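Side-chain contacts in maleylacetate reductase (Agrobacterium tumefaciens, PDB 3HL0), which reduces maleylacetate to 3-oxoadipate, probably using NADH, in what is likely the catabolism of gamma-resorcylate: residues A26-R31 / P148-Y153; L102-A107 / A112-I117. One frame throughout, in Å; residues are numbered along the deposited sequence.

Contact 1. Residues A26-R31 / P148-Y153; sequences AEEIRR and PEVVIY. With CA (calcium ion), chain C.
Glu28 leaves its helix with CG beside the backbone N (chi1 -64°) and then folds about the CB-CG bond (chi2 -63°), which brings its CG against Ile152 CD1 and one carboxylate oxygen, OE1, against a methyl of Val150. The strand residues complete the fit through their own torsions: Ile152 runs straight out beyond CB (chi2 179°), bringing CD1 to 3.8 Å from Glu28 CG, while Val150 has CG1 anti to its backbone N and sets it 3.8 Å from Glu28 OE1. No hydrogen bond links the two segments, and the nearest CA atoms, those of Glu28 and Val150, are 7.9 Å apart. The charge partner of the buried carboxylate lies outside both segments: OE1 forms a salt bridge with Arg14 NE, which should favour the ionised state. At the head of the strand, the flexed side chain of Glu149 binds a calcium ion through OE2 at 2.4 Å, and five waters complete the coordination; one of them also donates to Glu149 OE1 at 2.7 Å. Helix 25-31, whose Ile29 rests on Ile115, thus packs across one face of the parallel sheet, the alpha/beta layering of the Rossmann-like N-terminal domain of iron-containing alcohol dehydrogenases.

Contact 2. Residues L102-A107 / A112-I117; sequences LGKAIA and AAQIVI
Helix 102-107 and strand 113-117 run almost exactly antiparallel, at 171° with their axes 8.6 Å apart at closest approach, and the backbones converge towards the connecting turn, where the CA atoms of Ala107 and Ala112 are 4.6 Å apart. Gln114 points its amide at the helix backbone, OE1 lying 3.6 Å from Gly103 C. It reaches there on a chain extended beyond CG (chi2 173°), meeting Lys104 at about a right angle, with Gln114 OE1 3.4 Å from Lys104 CG. The other end of the amide, NE2, comes 3.4 Å from Ala107 CB and donates to Ile146 O, which helps to fix the rotation of the buried group. Ala107 CB touches both this amide nitrogen and, 3.5 Å away, Ala112 O just before the strand. Lys104 leads away from the strand, and its ammonium is gripped by three carbonyl oxygens, those of Ser124, Thr127 and Ile129, beside the NAD that this residue touches. Strand 90-95, helix 97-110 and strand 113-118 form a classic beta-alpha-beta crossover, a unit that here contributes Gly97, Ser98 and Lys104 to the NAD pocket.

The centres of contacts 1 and 2 lie about 11 Å apart, and both rest on neighbouring strands of one parallel sheet, 150-153 and 113-118. Their helices cover opposite faces: 25-31 on one, 97-110 on the other. Along the chain, contact 2 is nested within the long loop closed by contact 1, so the second half of a beta-alpha-beta unit lies inside a more distant pairing. The two meet directly through the sheet, where Ile152 N lies 2.8 Å from Val116 O, and near the calcium, where Glu149 OE1 lies 2.8 Å from Gln114 N; both are probable hydrogen bonds. Together they show how a helix-sheet-helix sandwich builds the nucleotide-binding domain of this reductase.

Contact 1. Residues A26-R31 / P148-Y153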
loop_
_atom_site.group_PDB
_atom_site.type_symbol
_atom_site.label_atom_id
_atom_site.label_comp_id
_atom_site.label_asym_id
_atom_site.label_seq_id
_atom_site.Cartn_x
_atom_site.Cartn_y
_atom_site.Cartn_z
ATOM N N ALA A 26 -5.452 29.113 -1.091
ATOM C CA ALA A 26 -6.369 30.146 -0.649
ATOM C C ALA A 26 -6.961 30.969 -1.795
ATOM O O ALA A 26 -8.165 31.164 -1.843
ATOM C CB ALA A 26 -5.691 31.067 0.379
ATOM N N GLU A 27 -6.090 31.454 -2.694
ATOM C CA GLU A 27 -6.487 32.191 -3.910
ATOM C C GLU A 27 -7.557 31.440 -4.699
ATOM O O GLU A 27 -8.564 32.014 -5.113
ATOM C CB GLU A 27 -5.276 32.401 -4.839
ATOM C CG GLU A 27 -4.163 33.305 -4.310
ATOM C CD GLU A 27 -3.144 33.662 -5.393
ATOM O OE1 GLU A 27 -3.062 32.927 -6.406
ATOM O OE2 GLU A 27 -2.430 34.676 -5.234
ATOM N N GLU A 28 -7.326 30.146 -4.903
ATOM C CA GLU A 28 -8.216 29.321 -5.706
ATOM C C GLU A 28 -9.560 29.102 -5.032
ATOM O O GLU A 28 -10.601 29.056 -5.694
ATOM C CB GLU A 28 -7.531 27.989 -6.056
ATOM C CG GLU A 28 -6.287 28.216 -6.930
ATOM C CD GLU A 28 -6.624 28.846 -8.273
ATOM O OE1 GLU A 28 -7.692 28.526 -8.865
ATOM O OE2 GLU A 28 -5.793 29.644 -8.754
ATOM N N ILE A 29 -9.547 28.946 -3.712
ATOM C CA ILE A 29 -10.807 28.827 -2.963
ATOM C C ILE A 29 -11.613 30.107 -3.170
ATOM O O ILE A 29 -12.814 30.073 -3.483
ATOM C CB ILE A 29 -10.573 28.510 -1.455
ATOM C CG1 ILE A 29 -9.983 27.104 -1.298
ATOM C CG2 ILE A 29 -11.885 28.658 -0.586
ATOM C CD1 ILE A 29 -9.476 26.827 0.138
ATOM N N ARG A 30 -10.941 31.240 -3.009
ATOM C CA ARG A 30 -11.631 32.530 -3.127
ATOM C C ARG A 30 -12.186 32.757 -4.533
ATOM O O ARG A 30 -13.306 33.278 -4.690
ATOM C CB ARG A 30 -10.706 33.668 -2.699
ATOM C CG ARG A 30 -10.474 33.700 -1.198
ATOM C CD ARG A 30 -9.778 34.976 -0.788
ATOM N NE ARG A 30 -9.104 34.837 0.505
ATOM C CZ ARG A 30 -7.790 34.641 0.647
ATOM N NH1 ARG A 30 -7.252 34.516 1.861
ATOM N NH2 ARG A 30 -7.007 34.572 -0.424
ATOM N N ARG A 31 -11.427 32.313 -5.540
ATOM C CA ARG A 31 -11.777 32.481 -6.957
ATOM C C ARG A 31 -13.066 31.737 -7.332
ATOM O O ARG A 31 -13.821 32.193 -8.199
ATOM C CB ARG A 31 -10.603 32.053 -7.834
ATOM C CG ARG A 31 -10.740 32.351 -9.318
ATOM C CD ARG A 31 -9.452 32.034 -10.064
ATOM N NE ARG A 31 -9.574 32.349 -11.487
ATOM C CZ ARG A 31 -9.224 33.508 -12.038
ATOM N NH1 ARG A 31 -8.703 34.486 -11.293
ATOM N NH2 ARG A 31 -9.393 33.695 -13.341
ATOM N N PRO A 148 -13.303 17.153 -11.398
ATOM C CA PRO A 148 -12.920 18.260 -10.489
ATOM C C PRO A 148 -12.841 19.649 -11.158
ATOM O O PRO A 148 -12.394 19.784 -12.303
ATOM C CB PRO A 148 -11.537 17.833 -9.944
ATOM C CG PRO A 148 -11.594 16.319 -10.037
ATOM C CD PRO A 148 -12.342 16.028 -11.329
ATOM N N GLU A 149 -13.275 20.656 -10.415
ATOM C CA GLU A 149 -13.272 22.032 -10.896
ATOM C C GLU A 149 -11.888 22.613 -11.098
ATOM O O GLU A 149 -11.671 23.365 -12.050
ATOM C CB GLU A 149 -14.009 22.931 -9.913
ATOM C CG GLU A 149 -15.518 22.870 -10.024
ATOM C CD GLU A 149 -16.141 21.577 -9.504
ATOM O OE1 GLU A 149 -15.512 20.811 -8.733
ATOM O OE2 GLU A 149 -17.295 21.287 -9.897
ATOM N N VAL A 150 -10.968 22.355 -10.161
ATOM C CA VAL A 150 -9.681 23.023 -10.187
ATOM C C VAL A 150 -8.592 21.996 -9.858
ATOM O O VAL A 150 -8.800 21.163 -8.982
ATOM C CB VAL A 150 -9.622 24.187 -9.147
ATOM C CG1 VAL A 150 -8.249 24.803 -9.105
ATOM C CG2 VAL A 150 -10.703 25.248 -9.421
ATOM N N VAL A 151 -7.469 22.036 -10.558
ATOM C CA VAL A 151 -6.354 21.159 -10.198
ATOM C C VAL A 151 -5.135 22.039 -10.005
ATOM O O VAL A 151 -4.890 22.935 -10.825
ATOM C CB VAL A 151 -6.059 20.182 -11.350
ATOM C CG1 VAL A 151 -4.895 19.269 -10.987
ATOM C CG2 VAL A 151 -7.287 19.370 -11.697
ATOM N N ILE A 152 -4.430 21.852 -8.878
ATOM C CA ILE A 152 -3.194 22.592 -8.587
ATOM C C ILE A 152 -2.057 21.591 -8.641
ATOM O O ILE A 152 -1.957 20.709 -7.786
ATOM C CB ILE A 152 -3.283 23.276 -7.195
ATOM C CG1 ILE A 152 -4.433 24.271 -7.212
ATOM C CG2 ILE A 152 -1.973 23.981 -6.837
ATOM C CD1 ILE A 152 -4.599 24.965 -5.832
ATOM N N TYR A 153 -1.205 21.729 -9.642
ATOM C CA TYR A 153 -0.050 20.852 -9.787
ATOM C C TYR A 153 1.193 21.530 -9.228
ATOM O O TYR A 153 1.698 22.532 -9.787
ATOM C CB TYR A 153 0.220 20.545 -11.262
ATOM C CG TYR A 153 -0.701 19.513 -11.875
ATOM C CD1 TYR A 153 -0.643 18.175 -11.464
ATOM C CD2 TYR A 153 -1.590 19.868 -12.895
ATOM C CE1 TYR A 153 -1.477 17.196 -12.066
ATOM C CE2 TYR A 153 -2.402 18.942 -13.478
ATOM C CZ TYR A 153 -2.346 17.607 -13.083
ATOM O OH TYR A 153 -3.162 16.706 -13.682
HETATM CA CA CA C . -18.989 19.611 -9.583
HETATM O O HOH W 1 -17.235 18.875 -7.910
HETATM O O HOH W 2 -18.082 18.610 -11.375
HETATM O O HOH W 3 -20.161 18.008 -8.478
HETATM O O HOH W 4 -21.260 19.816 -10.270
HETATM O O HOH W 5 -19.630 21.162 -7.800
#

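Contact 2. Residues L102-A107 / A112-I117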
loop_
_atom_site.group_PDB
_atom_site.type_symbol
_atom_site.label_atom_id
_atom_site.label_comp_id
_atom_site.label_asym_id
_atom_site.label_seq_id
_atom_site.Cartn_x
_atom_site.Cartn_y
_atom_site.Cartn_z
ATOM N N LEU A 102 -11.878 9.846 -3.167
ATOM C CA LEU A 102 -12.713 10.244 -2.019
ATOM C C LEU A 102 -13.378 11.607 -2.270
ATOM O O LEU A 102 -14.581 11.776 -2.031
ATOM C CB LEU A 102 -11.895 10.218 -0.701
ATOM C CG LEU A 102 -12.738 10.707 0.499
ATOM C CD1 LEU A 102 -13.977 9.806 0.752
ATOM C CD2 LEU A 102 -11.854 10.824 1.776
ATOM N N GLY A 103 -12.613 12.573 -2.779
ATOM C CA GLY A 103 -13.192 13.894 -3.074
ATOM C C GLY A 103 -14.286 13.808 -4.120
ATOM O O GLY A 103 -15.310 14.515 -4.035
ATOM N N LYS A 104 -14.071 12.933 -5.112
ATOM C CA LYS A 104 -15.074 12.737 -6.149
ATOM C C LYS A 104 -16.337 12.112 -5.564
ATOM O O LYS A 104 -17.458 12.503 -5.937
ATOM C CB LYS A 104 -14.526 11.856 -7.272
ATOM C CG LYS A 104 -13.539 12.536 -8.222
ATOM C CD LYS A 104 -12.873 11.497 -9.130
ATOM C CE LYS A 104 -12.330 12.192 -10.391
ATOM N NZ LYS A 104 -11.777 11.163 -11.355
ATOM N N ALA A 105 -16.176 11.138 -4.672
ATOM C CA ALA A 105 -17.331 10.468 -4.071
ATOM C C ALA A 105 -18.117 11.414 -3.170
ATOM O O ALA A 105 -19.343 11.278 -3.066
ATOM C CB ALA A 105 -16.897 9.216 -3.291
ATOM N N ILE A 106 -17.421 12.331 -2.496
ATOM C CA ILE A 106 -18.085 13.365 -1.680
ATOM C C ILE A 106 -18.822 14.329 -2.623
ATOM O O ILE A 106 -19.969 14.648 -2.390
ATOM C CB ILE A 106 -17.061 14.137 -0.791
ATOM C CG1 ILE A 106 -16.484 13.211 0.273
ATOM C CG2 ILE A 106 -17.700 15.393 -0.161
ATOM C CD1 ILE A 106 -15.209 13.780 0.946
ATOM N N ALA A 107 -18.178 14.757 -3.708
ATOM C CA ALA A 107 -18.837 15.624 -4.694
ATOM C C ALA A 107 -20.104 14.978 -5.270
ATOM O O ALA A 107 -21.131 15.673 -5.446
ATOM C CB ALA A 107 -17.857 15.990 -5.825
ATOM N N ALA A 112 -20.194 19.233 -3.702
ATOM C CA ALA A 112 -19.011 20.013 -3.278
ATOM C C ALA A 112 -18.184 20.354 -4.509
ATOM O O ALA A 112 -17.973 19.483 -5.375
ATOM C CB ALA A 112 -18.145 19.169 -2.328
ATOM N N ALA A 113 -17.658 21.577 -4.572
ATOM C CA ALA A 113 -16.634 21.854 -5.577
ATOM C C ALA A 113 -15.343 21.141 -5.132
ATOM O O ALA A 113 -15.108 20.983 -3.925
ATOM C CB ALA A 113 -16.395 23.371 -5.701
ATOM N N GLN A 114 -14.513 20.746 -6.094
ATOM C CA GLN A 114 -13.239 20.048 -5.798
ATOM C C GLN A 114 -12.048 20.851 -6.259
ATOM O O GLN A 114 -11.984 21.256 -7.443
ATOM C CB GLN A 114 -13.191 18.721 -6.557
ATOM C CG GLN A 114 -14.313 17.746 -6.191
ATOM C CD GLN A 114 -14.295 16.550 -7.107
ATOM O OE1 GLN A 114 -13.416 15.693 -7.024
ATOM N NE2 GLN A 114 -15.269 16.491 -8.021
ATOM N N ILE A 115 -11.072 21.033 -5.367
ATOM C CA ILE A 115 -9.754 21.513 -5.733
ATOM C C ILE A 115 -8.841 20.323 -5.454
ATOM O O ILE A 115 -8.766 19.873 -4.311
ATOM C CB ILE A 115 -9.357 22.715 -4.878
ATOM C CG1 ILE A 115 -10.244 23.937 -5.215
ATOM C CG2 ILE A 115 -7.864 23.104 -5.134
ATOM C CD1 ILE A 115 -10.116 25.040 -4.157
ATOM N N VAL A 116 -8.211 19.791 -6.490
ATOM C CA VAL A 116 -7.385 18.588 -6.320
ATOM C C VAL A 116 -5.945 18.995 -6.412
ATOM O O VAL A 116 -5.569 19.794 -7.295
ATOM C CB VAL A 116 -7.710 17.534 -7.412
ATOM C CG1 VAL A 116 -6.862 16.241 -7.163
ATOM C CG2 VAL A 116 -9.179 17.209 -7.375
ATOM N N ILE A 117 -5.139 18.495 -5.473
ATOM C CA ILE A 117 -3.694 18.746 -5.432
ATOM C C ILE A 117 -3.021 17.353 -5.581
ATOM O O ILE A 117 -2.769 16.642 -4.574
ATOM C CB ILE A 117 -3.275 19.439 -4.109
ATOM C CG1 ILE A 117 -4.079 20.724 -3.901
ATOM C CG2 ILE A 117 -1.741 19.773 -4.174
ATOM C CD1 ILE A 117 -3.809 21.318 -2.504
#